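PDB 6WWD: dITP/XTP pyrophosphatase from Mycobacteroides abscessus, which probably hydrolyses non-canonical purine nucleoside triphosphates such as XTP, dITP and ITP to their monophosphates and diphosphate, clearing them from the nucleotide pool. Local coordinates for residues A6-K11 / V36-E41; L75-D78 / M83-V86. All blocks are in the same frame, centred on the assembly; numbering follows the deposited sequence.

Interaction 1: A6-K11 / V36-E41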
loop_
_atom_site.group_PDB
_atom_site.type_symbol
_atom_site.label_atom_id
_atom_site.label_comp_id
_atom_site.label_asym_id
_atom_site.label_seq_id
_atom_site.Cartn_x
_atom_site.Cartn_y
_atom_site.Cartn_z
ATOM N N ALA D 6 18.217 -20.402 5.499
ATOM C CA ALA D 6 17.244 -20.404 6.596
ATOM C C ALA D 6 16.074 -21.334 6.262
ATOM O O ALA D 6 14.921 -20.933 6.114
ATOM C CB ALA D 6 16.755 -18.994 6.896
ATOM N N SER D 7 16.400 -22.611 6.161
ATOM C CA SER D 7 15.426 -23.625 5.801
ATOM C C SER D 7 15.791 -24.925 6.496
ATOM O O SER D 7 16.962 -25.170 6.798
ATOM C CB SER D 7 15.395 -23.838 4.284
ATOM O OG SER D 7 14.470 -24.841 3.913
ATOM N N ARG D 8 14.774 -25.747 6.766
ATOM C CA ARG D 8 14.985 -27.123 7.203
ATOM C C ARG D 8 14.779 -28.126 6.077
ATOM O O ARG D 8 14.790 -29.335 6.326
ATOM C CB ARG D 8 14.045 -27.458 8.357
ATOM C CG ARG D 8 14.217 -26.581 9.586
ATOM C CD ARG D 8 13.191 -26.935 10.645
ATOM N NE ARG D 8 13.579 -26.363 11.921
ATOM C CZ ARG D 8 13.397 -25.084 12.255
ATOM N NH1 ARG D 8 12.804 -24.241 11.412
ATOM N NH2 ARG D 8 13.796 -24.650 13.444
ATOM N N ASN D 9 14.536 -27.651 4.854
ATOM C CA ASN D 9 14.291 -28.519 3.709
ATOM C C ASN D 9 15.585 -28.770 2.942
ATOM O O ASN D 9 16.079 -27.850 2.264
ATOM C CB ASN D 9 13.252 -27.890 2.797
ATOM C CG ASN D 9 12.898 -28.762 1.612
ATOM O OD1 ASN D 9 13.549 -29.779 1.344
ATOM N ND2 ASN D 9 11.856 -28.361 0.883
ATOM N N PRO D 10 16.145 -29.985 2.974
ATOM C CA PRO D 10 17.375 -30.225 2.210
ATOM C C PRO D 10 17.219 -30.012 0.712
ATOM O O PRO D 10 18.191 -29.615 0.058
ATOM C CB PRO D 10 17.719 -31.685 2.550
ATOM C CG PRO D 10 17.076 -31.908 3.909
ATOM C CD PRO D 10 15.779 -31.137 3.819
ATOM N N LYS D 11 16.016 -30.202 0.156
ATOM C CA LYS D 11 15.812 -29.970 -1.270
ATOM C C LYS D 11 16.090 -28.524 -1.655
ATOM O O LYS D 11 16.586 -28.255 -2.754
ATOM C CB LYS D 11 14.384 -30.359 -1.660
ATOM C CG LYS D 11 14.246 -31.824 -1.992
ATOM C CD LYS D 11 15.156 -32.155 -3.167
ATOM C CE LYS D 11 15.396 -33.637 -3.331
ATOM N NZ LYS D 11 16.389 -34.206 -2.349
ATOM N N VAL D 36 22.898 -25.398 12.686
ATOM C CA VAL D 36 23.255 -24.363 13.646
ATOM C C VAL D 36 22.276 -24.510 14.804
ATOM O O VAL D 36 21.195 -25.103 14.631
ATOM C CB VAL D 36 23.252 -22.965 13.000
ATOM C CG1 VAL D 36 24.272 -22.930 11.879
ATOM C CG2 VAL D 36 21.865 -22.593 12.451
ATOM N N PRO D 37 22.645 -24.070 16.005
ATOM C CA PRO D 37 21.730 -24.176 17.147
ATOM C C PRO D 37 20.379 -23.532 16.873
ATOM O O PRO D 37 20.270 -22.505 16.199
ATOM C CB PRO D 37 22.493 -23.473 18.268
ATOM C CG PRO D 37 23.930 -23.749 17.923
ATOM C CD PRO D 37 24.015 -23.728 16.424
ATOM N N GLU D 38 19.343 -24.170 17.393
ATOM C CA GLU D 38 17.987 -23.672 17.229
ATOM C C GLU D 38 17.861 -22.278 17.817
ATOM O O GLU D 38 18.429 -21.970 18.871
ATOM C CB GLU D 38 17.000 -24.623 17.921
ATOM C CG GLU D 38 15.598 -24.585 17.342
ATOM C CD GLU D 38 14.673 -25.614 17.994
ATOM O OE1 GLU D 38 14.768 -25.799 19.226
ATOM O OE2 GLU D 38 13.857 -26.240 17.276
ATOM N N TYR D 39 17.105 -21.432 17.139
ATOM C CA TYR D 39 16.787 -20.129 17.692
ATOM C C TYR D 39 15.325 -19.824 17.426
ATOM O O TYR D 39 14.692 -20.426 16.559
ATOM C CB TYR D 39 17.702 -19.041 17.123
ATOM C CG TYR D 39 17.738 -18.909 15.605
ATOM C CD1 TYR D 39 16.763 -18.172 14.923
ATOM C CD2 TYR D 39 18.782 -19.459 14.863
ATOM C CE1 TYR D 39 16.806 -18.022 13.537
ATOM C CE2 TYR D 39 18.845 -19.306 13.476
ATOM C CZ TYR D 39 17.850 -18.585 12.820
ATOM O OH TYR D 39 17.905 -18.429 11.453
ATOM N N GLU D 40 14.792 -18.886 18.202
ATOM C CA GLU D 40 13.375 -18.563 18.109
ATOM C C GLU D 40 13.067 -17.884 16.776
ATOM O O GLU D 40 13.696 -16.885 16.408
ATOM C CB GLU D 40 12.980 -17.662 19.278
ATOM C CG GLU D 40 11.640 -16.978 19.132
ATOM C CD GLU D 40 11.375 -16.011 20.266
ATOM O OE1 GLU D 40 11.078 -16.477 21.389
ATOM O OE2 GLU D 40 11.487 -14.787 20.039
ATOM N N GLU D 41 12.094 -18.432 16.054
ATOM C CA GLU D 41 11.656 -17.893 14.774
ATOM C C GLU D 41 10.364 -17.094 14.959
ATOM O O GLU D 41 9.328 -17.647 15.345
ATOM C CB GLU D 41 11.502 -19.025 13.760
ATOM C CG GLU D 41 12.862 -19.528 13.238
ATOM C CD GLU D 41 12.849 -20.994 12.831
ATOM O OE1 GLU D 41 13.873 -21.679 13.058
ATOM O OE2 GLU D 41 11.822 -21.464 12.292
HETATM O O HOH W 1 15.282 -26.784 15.167
#

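Interaction 2: L75-D78 / M83-V86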
loop_
_atom_site.group_PDB
_atom_site.type_symbol
_atom_site.label_atom_id
_atom_site.label_comp_id
_atom_site.label_asym_id
_atom_site.label_seq_id
_atom_site.Cartn_x
_atom_site.Cartn_y
_atom_site.Cartn_z
ATOM N N LEU D 75 0.517 -16.636 -1.835
ATOM C CA LEU D 75 -0.480 -16.150 -2.776
ATOM C C LEU D 75 -0.922 -14.744 -2.394
ATOM O O LEU D 75 -1.205 -14.475 -1.222
ATOM C CB LEU D 75 -1.673 -17.109 -2.816
ATOM C CG LEU D 75 -2.847 -16.813 -3.749
ATOM C CD1 LEU D 75 -2.417 -16.954 -5.208
ATOM C CD2 LEU D 75 -3.954 -17.813 -3.422
ATOM N N ALA D 76 -1.004 -13.858 -3.380
ATOM C CA ALA D 76 -1.450 -12.482 -3.184
ATOM C C ALA D 76 -2.695 -12.259 -4.024
ATOM O O ALA D 76 -2.643 -12.385 -5.250
ATOM C CB ALA D 76 -0.359 -11.471 -3.578
ATOM N N VAL D 77 -3.804 -11.913 -3.376
ATOM C CA VAL D 77 -5.094 -11.737 -4.041
ATOM C C VAL D 77 -5.484 -10.264 -3.940
ATOM O O VAL D 77 -5.598 -9.719 -2.832
ATOM C CB VAL D 77 -6.182 -12.638 -3.422
ATOM C CG1 VAL D 77 -7.508 -12.453 -4.137
ATOM C CG2 VAL D 77 -5.746 -14.109 -3.412
ATOM N N ASP D 78 -5.689 -9.623 -5.094
ATOM C CA ASP D 78 -6.042 -8.205 -5.122
ATOM C C ASP D 78 -7.225 -7.899 -4.207
ATOM O O ASP D 78 -7.181 -6.964 -3.390
ATOM C CB ASP D 78 -6.358 -7.772 -6.558
ATOM C CG ASP D 78 -5.181 -7.962 -7.505
ATOM O OD1 ASP D 78 -4.178 -8.601 -7.118
ATOM O OD2 ASP D 78 -5.250 -7.479 -8.654
ATOM N N MET D 83 -3.430 -10.131 0.646
ATOM C CA MET D 83 -3.440 -11.371 1.411
ATOM C C MET D 83 -3.943 -12.496 0.489
ATOM O O MET D 83 -4.435 -12.231 -0.601
ATOM C CB MET D 83 -4.310 -11.212 2.663
ATOM C CG MET D 83 -3.883 -10.056 3.598
ATOM S SD MET D 83 -2.158 -10.211 4.146
ATOM C CE MET D 83 -2.346 -11.510 5.379
ATOM N N PRO D 84 -3.822 -13.773 0.882
ATOM C CA PRO D 84 -3.310 -14.383 2.114
ATOM C C PRO D 84 -1.884 -13.982 2.481
ATOM O O PRO D 84 -1.572 -14.047 3.655
ATOM C CB PRO D 84 -3.383 -15.882 1.814
ATOM C CG PRO D 84 -4.497 -16.010 0.841
ATOM C CD PRO D 84 -4.322 -14.803 -0.051
ATOM N N GLY D 85 -1.063 -13.571 1.515
ATOM C CA GLY D 85 0.257 -13.054 1.860
ATOM C C GLY D 85 1.060 -14.114 2.586
ATOM O O GLY D 85 1.014 -15.296 2.240
ATOM N N VAL D 86 1.794 -13.703 3.627
ATOM C CA VAL D 86 2.652 -14.647 4.344
ATOM C C VAL D 86 1.859 -15.564 5.263
ATOM O O VAL D 86 2.448 -16.478 5.865
ATOM C CB VAL D 86 3.775 -13.903 5.100
ATOM C CG1 VAL D 86 4.562 -12.997 4.131
ATOM C CG2 VAL D 86 3.222 -13.108 6.264
#

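Interaction 1: A6-K11 / V36-E41
Arg8 reaches across to Glu41 and holds its carboxylate end-on with both terminal nitrogens. Arg8 NH1 donates to Glu41 OE2 at 3.1 Å along a fairly straight path (163°), meeting the syn lone pair close to the guanidinium plane. Arg8 NH2 reaches Glu41 OE1 at 3.0 Å, also on the syn side but tilted out of the carboxylate plane; a weak, bent bond from NH1 to OE1 adds to the salt bridge. Because the two flat groups are turned 43° against each other, the end-on salt bridge is twisted rather than coplanar. The arginine spans the distance by running extended from CG to NE, its CG anti to the carbonyl carbon (chi1 -60°), and Leu33 touches the side chains of both partners.

On the Glu38 side the contact is looser. Glu38 OE2 stays 4.1 Å from Arg8 NH2, too far for a salt bridge, and a water fills in, accepting from Arg8 NH2 at 3.1 Å and donating to Glu38 OE2. All three charged residues are exposed, so solvent probably weakens their attraction.

On the backbone side of Arg8, Asn9 N donates to Ser7 OG in an ST turn, and Asn9, the N-cap of helix 10-22, accepts from Lys11 N through OD1. The loop between strand 2-5 and helix 10-22, with the first turn of that helix, holds Ser7 to Lys11, which are predicted to bind substrate in this HAM1 family enzyme.

Interaction 2: L75-D78 / M83-V86
Two backbone hydrogen bonds join these segments: Gly85 N donates to Leu75 O at 2.9 Å, and Val77 N donates to Met83 O, likewise at 2.9 Å. The first runs nearly along the C=O axis (163° at the oxygen), whereas the second arrives from above the carbonyl plane of Met83. Pro84, which follows a cis peptide bond, has no N-H to offer, and its CD lies 3.3 Å from Leu75 O, beside the bond from Gly85.

The pairing forms a short antiparallel beta hairpin, in which strand 84-85 folds back on the end of strand 67-77 and Ala76 is paired with Pro84 at a non-hydrogen-bonded position, their side chains diverging. Gly85 has a positive phi of 60°, a conformation that glycine adopts readily.

Around this backbone core the packing is apolar and buried. Val77 directs CG2 at the proline ring, 3.7 Å from Pro84 CD, with that methyl anti to its own carbonyl carbon. Leu75 adds a more distant contact, its CG 4.5 Å from Pro84 CD. Farther out, Leu75 packs on Phe121 and Val77 on Ala119, both of strand 118-128, Trp91 touches Pro84, and Met83 packs on Asn81 of the second subunit.

How the interactions relate
The two contacts follow one another along the chain and do not touch: their centres are 24 Å apart and their nearest atoms about 12 Å. Strand 67-77 connects them, since Ala6 of interaction 1 packs on its Cys68 and Ala70, while interaction 2 occupies its far end. Between these points the strand carries Asp72, the predicted proton acceptor and magnesium ligand. The side chain of Glu41 lies about 10 Å from that of Asp72, and Gly85 lies about 7 Å from the Asp72 side chain. Interaction 1 contributes predicted substrate-binding residues directly; interaction 2 borders the site through the side chain of Leu75, about 4 Å from that of Tyr157, another predicted substrate-binding residue.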